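Local coordinates for serine acetyltransferase 1, putative (PDB 7BW9), which probably transfers an acetyl group to the hydroxyl of serine, a step of cysteine biosynthesis, and binds cysteine, at residues 4-9 with 56-61; 10-15 with 98-103; 44-49 with 132-137. One frame throughout, in Å; residues are numbered along the deposited sequence.

Interaction 1: residues 4-9 with 56-61; sequences LLQQTS and RTFNNV
Ser9 on helix 2-17 and Val61 on helix 58-79 bring the two backbones together, their CA atoms 6.0 Å apart, a close approach that a residue as small as serine allows. Phe58, in the first turn of its helix and directly after the N-cap residue Thr57, meets Ser9 and Gln6. Its CG lies anti to the backbone N (chi1 164°), which carries the ring across to the other helix although its CB does not aim there. Ser9 CB comes obliquely to the ring, 3.6 Å from Phe58 CE2, while the carbonyl Gln6 O lies at the ring edge, in its plane, 3.8 Å from that same CE2. The aliphatic Gln6 CG also passes Phe58 CZ at 4.2 Å, with the side-chain amide turned 65° from the ring. Nothing polar joins the segments: Ser9 OG turns back along its own helix and donates to Leu5 O at 2.8 Å. That carbonyl also takes the backbone bond from Ser9 N, the two donors arriving from opposite faces of its plane. Val61 CG1 fills in beside Ser9, 4.1 Å from Ser9 O. The contact lies in the all-helical N-terminal part of the chain; Leu62 and Leu65 continue the packing against Ser9, Tyr70 meets Leu5, and Leu93 of helix 82-94 packs on Leu4 and Leu5.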
# COMPACT_ATOMS: atom_id res chain seq x y z
N LEU A 4 -18.24 23.95 -22.92
CA LEU A 4 -17.07 23.97 -22.05
C LEU A 4 -16.17 22.77 -22.30
O LEU A 4 -14.94 22.89 -22.31
CB LEU A 4 -17.49 24.04 -20.58
CG LEU A 4 -16.34 24.18 -19.58
CD1 LEU A 4 -15.33 25.25 -20.00
CD2 LEU A 4 -16.88 24.46 -18.19
N LEU A 5 -16.76 21.59 -22.54
CA LEU A 5 -15.96 20.41 -22.86
C LEU A 5 -15.18 20.59 -24.15
O LEU A 5 -14.02 20.15 -24.25
CB LEU A 5 -16.86 19.17 -22.95
CG LEU A 5 -17.25 18.52 -21.62
CD1 LEU A 5 -18.46 17.61 -21.76
CD2 LEU A 5 -16.08 17.72 -21.07
N GLN A 6 -15.77 21.26 -25.14
CA GLN A 6 -15.08 21.43 -26.42
C GLN A 6 -13.92 22.40 -26.29
O GLN A 6 -12.85 22.18 -26.87
CB GLN A 6 -16.05 21.90 -27.49
CG GLN A 6 -16.67 20.75 -28.29
CD GLN A 6 -18.01 21.13 -28.87
OE1 GLN A 6 -18.18 22.23 -29.40
NE2 GLN A 6 -18.99 20.24 -28.74
N GLN A 7 -14.11 23.49 -25.55
CA GLN A 7 -13.00 24.43 -25.39
C GLN A 7 -11.86 23.79 -24.63
O GLN A 7 -10.69 23.89 -25.03
CB GLN A 7 -13.46 25.70 -24.68
CG GLN A 7 -12.27 26.51 -24.20
CD GLN A 7 -12.64 27.80 -23.52
OE1 GLN A 7 -12.52 27.93 -22.29
NE2 GLN A 7 -13.12 28.76 -24.30
N THR A 8 -12.17 23.13 -23.52
CA THR A 8 -11.13 22.47 -22.74
C THR A 8 -10.40 21.43 -23.60
O THR A 8 -9.17 21.39 -23.61
CB THR A 8 -11.73 21.84 -21.48
OG1 THR A 8 -12.44 22.85 -20.75
CG2 THR A 8 -10.65 21.26 -20.59
N SER A 9 -11.15 20.65 -24.38
CA SER A 9 -10.53 19.70 -25.30
C SER A 9 -9.57 20.42 -26.24
O SER A 9 -8.42 20.00 -26.41
CB SER A 9 -11.62 18.96 -26.09
OG SER A 9 -12.36 18.08 -25.26
N ARG A 56 -5.46 9.64 -30.80
CA ARG A 56 -4.91 10.90 -30.32
C ARG A 56 -5.41 12.08 -31.14
O ARG A 56 -4.69 13.05 -31.39
CB ARG A 56 -3.38 10.86 -30.32
CG ARG A 56 -2.83 9.90 -29.29
CD ARG A 56 -1.34 9.71 -29.44
NE ARG A 56 -0.92 8.45 -28.84
CZ ARG A 56 0.33 8.02 -28.85
NH1 ARG A 56 1.27 8.76 -29.43
NH2 ARG A 56 0.64 6.85 -28.29
N THR A 57 -6.67 12.03 -31.57
CA THR A 57 -7.30 13.14 -32.28
C THR A 57 -8.12 13.98 -31.31
O THR A 57 -8.42 13.56 -30.19
CB THR A 57 -8.19 12.62 -33.41
OG1 THR A 57 -9.39 12.06 -32.85
CG2 THR A 57 -7.45 11.55 -34.21
N PHE A 58 -8.50 15.19 -31.75
CA PHE A 58 -9.31 16.08 -30.92
C PHE A 58 -10.50 15.34 -30.33
O PHE A 58 -10.85 15.51 -29.16
CB PHE A 58 -9.79 17.29 -31.72
CG PHE A 58 -10.93 18.05 -31.07
CD1 PHE A 58 -12.25 17.68 -31.29
CD2 PHE A 58 -10.67 19.12 -30.23
CE1 PHE A 58 -13.28 18.36 -30.67
CE2 PHE A 58 -11.70 19.81 -29.62
CZ PHE A 58 -13.01 19.43 -29.84
N ASN A 59 -11.13 14.49 -31.14
CA ASN A 59 -12.34 13.81 -30.71
C ASN A 59 -12.05 12.76 -29.66
O ASN A 59 -12.86 12.54 -28.75
CB ASN A 59 -13.04 13.18 -31.92
CG ASN A 59 -14.51 13.45 -31.91
OD1 ASN A 59 -15.24 12.90 -31.08
ND2 ASN A 59 -14.96 14.32 -32.81
N ASN A 60 -10.91 12.07 -29.77
CA ASN A 60 -10.53 11.13 -28.73
C ASN A 60 -10.30 11.86 -27.41
O ASN A 60 -10.72 11.38 -26.35
CB ASN A 60 -9.28 10.36 -29.16
CG ASN A 60 -9.54 9.44 -30.34
OD1 ASN A 60 -8.89 9.55 -31.38
ND2 ASN A 60 -10.49 8.52 -30.18
N VAL A 61 -9.67 13.04 -27.46
CA VAL A 61 -9.51 13.86 -26.25
C VAL A 61 -10.87 14.23 -25.68
O VAL A 61 -11.10 14.15 -24.46
CB VAL A 61 -8.67 15.11 -26.58
CG1 VAL A 61 -8.61 16.08 -25.38
CG2 VAL A 61 -7.27 14.71 -27.06

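Interaction 2: residues 10-15 with 98-103; sequences QLLVQS and TIRELV
Ser15 and Arg100 meet between two helices of the N-terminal helical bundle, 2-17 and 96-113, whose local axes run 28° from parallel and 11.0 Å apart. At that spacing long side chains have to do the bridging. Arg100, with CG anti to the backbone N and the chain extended as far as NE, stretches across and presents its guanidinium edge to Ser15. NH1 donates to Ser15 OG at 2.7 Å in a bent bond (N-H...O 141°), the hydroxyl lying 24° out of the guanidinium plane. Leu12 passes obliquely by the aliphatic part of the same arginine, its CD2 4.2 Å from Arg100 CD. The other guanidinium nitrogens look outside the pair: NH2 forms a salt bridge with Asp19, and NE bonds to Leu45 O, so each of the three nitrogens has a partner, which should restrict the group's rotation. Glu101, bent at chi2, swings its carboxylate back to the serine. The hydroxyl thus accepts from a cation and donates to an anion, a placement that would be expected to polarise it. Its proton goes to Glu101 OE2, 3.1 Å from Ser15 OG and met nearly along the carboxylate C-O axis.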
# COMPACT_ATOMS: atom_id res chain seq x y z
N GLN A 10 -10.02 21.53 -26.84
CA GLN A 10 -9.16 22.28 -27.76
C GLN A 10 -7.98 22.93 -27.04
O GLN A 10 -6.87 22.98 -27.58
CB GLN A 10 -9.99 23.33 -28.50
CG GLN A 10 -9.23 24.09 -29.59
CD GLN A 10 -8.40 23.18 -30.51
OE1 GLN A 10 -7.22 23.45 -30.78
NE2 GLN A 10 -9.02 22.11 -31.02
N LEU A 11 -8.20 23.44 -25.83
CA LEU A 11 -7.07 23.99 -25.07
C LEU A 11 -6.06 22.90 -24.72
O LEU A 11 -4.85 23.14 -24.75
CB LEU A 11 -7.59 24.69 -23.81
CG LEU A 11 -8.20 26.05 -24.13
CD1 LEU A 11 -8.80 26.71 -22.90
CD2 LEU A 11 -7.16 26.96 -24.80
N LEU A 12 -6.54 21.69 -24.41
CA LEU A 12 -5.62 20.60 -24.13
C LEU A 12 -4.81 20.25 -25.36
O LEU A 12 -3.59 20.06 -25.28
CB LEU A 12 -6.38 19.38 -23.63
CG LEU A 12 -6.85 19.42 -22.18
CD1 LEU A 12 -7.90 18.34 -21.96
CD2 LEU A 12 -5.66 19.20 -21.28
N VAL A 13 -5.46 20.17 -26.53
CA VAL A 13 -4.73 19.94 -27.77
C VAL A 13 -3.64 21.00 -27.95
O VAL A 13 -2.50 20.69 -28.31
CB VAL A 13 -5.69 19.92 -28.98
CG1 VAL A 13 -4.90 19.99 -30.28
CG2 VAL A 13 -6.56 18.67 -28.95
N GLN A 14 -3.98 22.27 -27.70
CA GLN A 14 -2.98 23.32 -27.83
C GLN A 14 -1.87 23.13 -26.81
O GLN A 14 -0.69 23.34 -27.12
CB GLN A 14 -3.62 24.70 -27.66
CG GLN A 14 -4.56 25.09 -28.78
CD GLN A 14 -5.34 26.33 -28.44
OE1 GLN A 14 -4.92 27.12 -27.58
NE2 GLN A 14 -6.50 26.51 -29.08
N SER A 15 -2.24 22.71 -25.60
CA SER A 15 -1.23 22.44 -24.57
C SER A 15 -0.29 21.33 -25.00
O SER A 15 0.93 21.45 -24.83
CB SER A 15 -1.92 22.08 -23.25
OG SER A 15 -0.97 21.69 -22.28
N THR A 98 -4.40 24.34 -16.48
CA THR A 98 -3.59 24.73 -15.32
C THR A 98 -3.07 23.51 -14.56
O THR A 98 -1.88 23.42 -14.22
CB THR A 98 -4.41 25.63 -14.40
OG1 THR A 98 -4.93 26.73 -15.15
CG2 THR A 98 -3.57 26.13 -13.22
N ILE A 99 -3.96 22.53 -14.33
CA ILE A 99 -3.56 21.29 -13.66
C ILE A 99 -2.47 20.59 -14.45
O ILE A 99 -1.48 20.12 -13.89
CB ILE A 99 -4.78 20.37 -13.46
CG1 ILE A 99 -5.79 21.00 -12.50
CG2 ILE A 99 -4.36 19.01 -12.94
CD1 ILE A 99 -7.05 20.18 -12.40
N ARG A 100 -2.64 20.51 -15.78
CA ARG A 100 -1.64 19.86 -16.61
C ARG A 100 -0.27 20.52 -16.45
O ARG A 100 0.76 19.83 -16.34
CB ARG A 100 -2.07 19.87 -18.08
CG ARG A 100 -1.14 19.07 -18.95
CD ARG A 100 -1.60 18.97 -20.44
NE ARG A 100 -0.76 17.99 -21.09
CZ ARG A 100 0.32 18.26 -21.82
NH1 ARG A 100 0.67 19.52 -22.07
NH2 ARG A 100 1.02 17.26 -22.33
N GLU A 101 -0.23 21.86 -16.47
CA GLU A 101 1.04 22.57 -16.33
C GLU A 101 1.67 22.31 -14.97
O GLU A 101 2.90 22.21 -14.86
CB GLU A 101 0.85 24.08 -16.55
CG GLU A 101 0.33 24.46 -17.93
CD GLU A 101 1.01 23.68 -19.05
OE1 GLU A 101 2.23 23.87 -19.28
OE2 GLU A 101 0.32 22.85 -19.70
N LEU A 102 0.84 22.20 -13.93
CA LEU A 102 1.34 21.87 -12.59
C LEU A 102 1.91 20.46 -12.52
O LEU A 102 2.98 20.24 -11.93
CB LEU A 102 0.22 22.05 -11.55
CG LEU A 102 -0.15 23.50 -11.17
CD1 LEU A 102 -1.36 23.53 -10.24
CD2 LEU A 102 1.03 24.24 -10.53
N VAL A 103 1.22 19.49 -13.12
CA VAL A 103 1.71 18.11 -13.11
C VAL A 103 3.05 18.03 -13.85
O VAL A 103 3.98 17.35 -13.40
CB VAL A 103 0.65 17.17 -13.71
CG1 VAL A 103 1.25 15.81 -14.02
CG2 VAL A 103 -0.54 17.04 -12.75

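Interaction 3: residues 44-49 with 132-137; sequences ILFPDF and VMMIQR
Met134 on helix 128-144 reaches Leu45 and Phe46, the last residue of helix 36-45 and the first beyond it. Its CB leaves the helix pointing at them. CG, anti to the carbonyl carbon (chi1 -60°), comes nearest to Leu45 CD1, at 4.1 Å, with CB little farther off. The two side chains slide past each other in opposite directions, so the leucine's end lies against the base of the methionine and not against its tip. Beyond CG the chain is extended (chi2 -176°), and Met134 SD still lies beside Leu45 CD1, at 4.3 Å, before the chain runs on to the methyl group. CE then arrives at the edge of the Phe46 ring, near its plane, 3.8 Å from Phe46 CE2 and 3.9 Å from Phe46 CD2. The methionine thus meets the ring through its methyl group, at the edge and not over a face. Phe46 is the first residue to leave helical geometry; its CB does not aim at the methionine, but the ring comes nearer. All three residues are buried, and the contact between them is purely apolar.

The break between helices 36-45 and 47-50 is packed against the middle of helix 128-144. Ile41 and Gln42, on the preceding turn of helix 36-45, also touch Met134, while Val103 and Ile107 of helix 96-113 pack on Phe46. Arg137, one turn after Met134, makes a salt bridge with Asp106 of helix 96-113 and donates to the carbonyls of Ile172, in strand 171-172, and of Gly173 just after it. Helix 128-144 thus links the helical part to the first turns of the left-handed beta-helix.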
# COMPACT_ATOMS: atom_id res chain seq x y z
N ILE A 44 -5.59 11.77 -20.57
CA ILE A 44 -5.89 13.17 -20.87
C ILE A 44 -4.64 14.04 -20.75
O ILE A 44 -4.38 14.90 -21.60
CB ILE A 44 -7.02 13.70 -19.96
CG1 ILE A 44 -8.36 13.04 -20.32
CG2 ILE A 44 -7.12 15.21 -20.10
CD1 ILE A 44 -9.39 13.09 -19.19
N LEU A 45 -3.84 13.83 -19.71
CA LEU A 45 -2.71 14.74 -19.50
C LEU A 45 -1.49 14.40 -20.35
O LEU A 45 -0.72 15.29 -20.70
CB LEU A 45 -2.30 14.75 -18.03
CG LEU A 45 -3.35 15.19 -17.01
CD1 LEU A 45 -2.79 14.94 -15.63
CD2 LEU A 45 -3.70 16.65 -17.18
N PHE A 46 -1.27 13.13 -20.68
CA PHE A 46 -0.10 12.72 -21.46
C PHE A 46 -0.47 11.62 -22.43
O PHE A 46 -0.03 10.48 -22.29
CB PHE A 46 1.03 12.27 -20.54
CG PHE A 46 1.47 13.31 -19.61
CD1 PHE A 46 2.30 14.33 -20.04
CD2 PHE A 46 1.05 13.29 -18.28
CE1 PHE A 46 2.73 15.31 -19.16
CE2 PHE A 46 1.47 14.27 -17.40
CZ PHE A 46 2.30 15.28 -17.85
N PRO A 47 -1.26 11.94 -23.47
CA PRO A 47 -1.62 10.90 -24.44
C PRO A 47 -0.43 10.13 -24.98
O PRO A 47 -0.53 8.91 -25.17
CB PRO A 47 -2.35 11.69 -25.54
CG PRO A 47 -2.11 13.16 -25.23
CD PRO A 47 -1.93 13.22 -23.74
N ASP A 48 0.70 10.79 -25.21
CA ASP A 48 1.82 10.08 -25.83
C ASP A 48 2.28 8.87 -25.02
O ASP A 48 2.82 7.92 -25.61
CB ASP A 48 2.99 11.03 -26.06
CG ASP A 48 2.76 11.98 -27.22
OD1 ASP A 48 1.61 12.06 -27.73
OD2 ASP A 48 3.72 12.67 -27.62
N PHE A 49 2.06 8.85 -23.71
CA PHE A 49 2.56 7.75 -22.89
C PHE A 49 1.50 6.74 -22.51
O PHE A 49 1.85 5.67 -21.98
CB PHE A 49 3.25 8.31 -21.62
CG PHE A 49 4.40 9.21 -21.93
CD1 PHE A 49 5.68 8.70 -22.09
CD2 PHE A 49 4.21 10.57 -22.15
CE1 PHE A 49 6.74 9.53 -22.41
CE2 PHE A 49 5.26 11.40 -22.48
CZ PHE A 49 6.53 10.88 -22.61
N VAL A 132 -0.18 10.30 -7.72
CA VAL A 132 -1.03 10.80 -6.64
C VAL A 132 -1.33 12.28 -6.83
O VAL A 132 -2.42 12.75 -6.49
CB VAL A 132 -0.39 10.51 -5.26
CG1 VAL A 132 0.76 11.46 -4.96
CG2 VAL A 132 -1.44 10.62 -4.15
N MET A 133 -0.40 13.03 -7.42
CA MET A 133 -0.62 14.46 -7.64
C MET A 133 -1.53 14.73 -8.83
O MET A 133 -2.31 15.69 -8.79
CB MET A 133 0.72 15.17 -7.80
CG MET A 133 1.49 15.30 -6.47
SD MET A 133 0.46 15.85 -5.08
CE MET A 133 -0.03 17.47 -5.70
N MET A 134 -1.48 13.90 -9.88
CA MET A 134 -2.52 13.95 -10.90
C MET A 134 -3.91 13.88 -10.27
O MET A 134 -4.79 14.68 -10.58
CB MET A 134 -2.35 12.81 -11.90
CG MET A 134 -1.03 12.77 -12.66
SD MET A 134 -1.08 11.42 -13.87
CE MET A 134 0.45 11.66 -14.77
N ILE A 135 -4.12 12.92 -9.37
CA ILE A 135 -5.42 12.81 -8.71
C ILE A 135 -5.66 13.96 -7.75
O ILE A 135 -6.76 14.53 -7.71
CB ILE A 135 -5.53 11.45 -8.00
CG1 ILE A 135 -5.26 10.32 -8.99
CG2 ILE A 135 -6.90 11.28 -7.35
CD1 ILE A 135 -6.30 10.23 -10.13
N GLN A 136 -4.64 14.33 -6.95
CA GLN A 136 -4.86 15.31 -5.88
C GLN A 136 -5.22 16.68 -6.44
O GLN A 136 -6.10 17.36 -5.91
CB GLN A 136 -3.62 15.43 -4.98
CG GLN A 136 -3.95 15.98 -3.55
CD GLN A 136 -4.02 17.50 -3.49
OE1 GLN A 136 -3.43 18.18 -4.32
NE2 GLN A 136 -4.78 18.03 -2.53
N ARG A 137 -4.53 17.11 -7.51
CA ARG A 137 -4.83 18.41 -8.08
C ARG A 137 -6.23 18.45 -8.69
O ARG A 137 -6.89 19.49 -8.66
CB ARG A 137 -3.74 18.77 -9.10
CG ARG A 137 -2.36 18.84 -8.41
CD ARG A 137 -1.38 19.69 -9.17
NE ARG A 137 -0.02 19.66 -8.62
CZ ARG A 137 0.39 20.40 -7.58
NH1 ARG A 137 -0.45 21.21 -6.95
NH2 ARG A 137 1.65 20.33 -7.17

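How the interactions relate
The three contacts run inward through the helical part of the chain. Interaction 1 is partly buried and farthest from the chain's centre; interactions 2 and 3 are buried, and interaction 3 is the most central. Interactions 1 and 2 share helix 2-17 and touch, Phe58 CD2 lying 3.5 Å from Gln10 NE2. Interaction 2 joins interaction 3 because Arg100 also reaches the backbone of 44-49, beside apolar packing of Val103 on Phe46. Chemistry changes along the way: a serine and a ring in close helix packing, then a charged and hydroxyl network spanning helices about 11 Å apart between axes, then apolar side chains at the most central site.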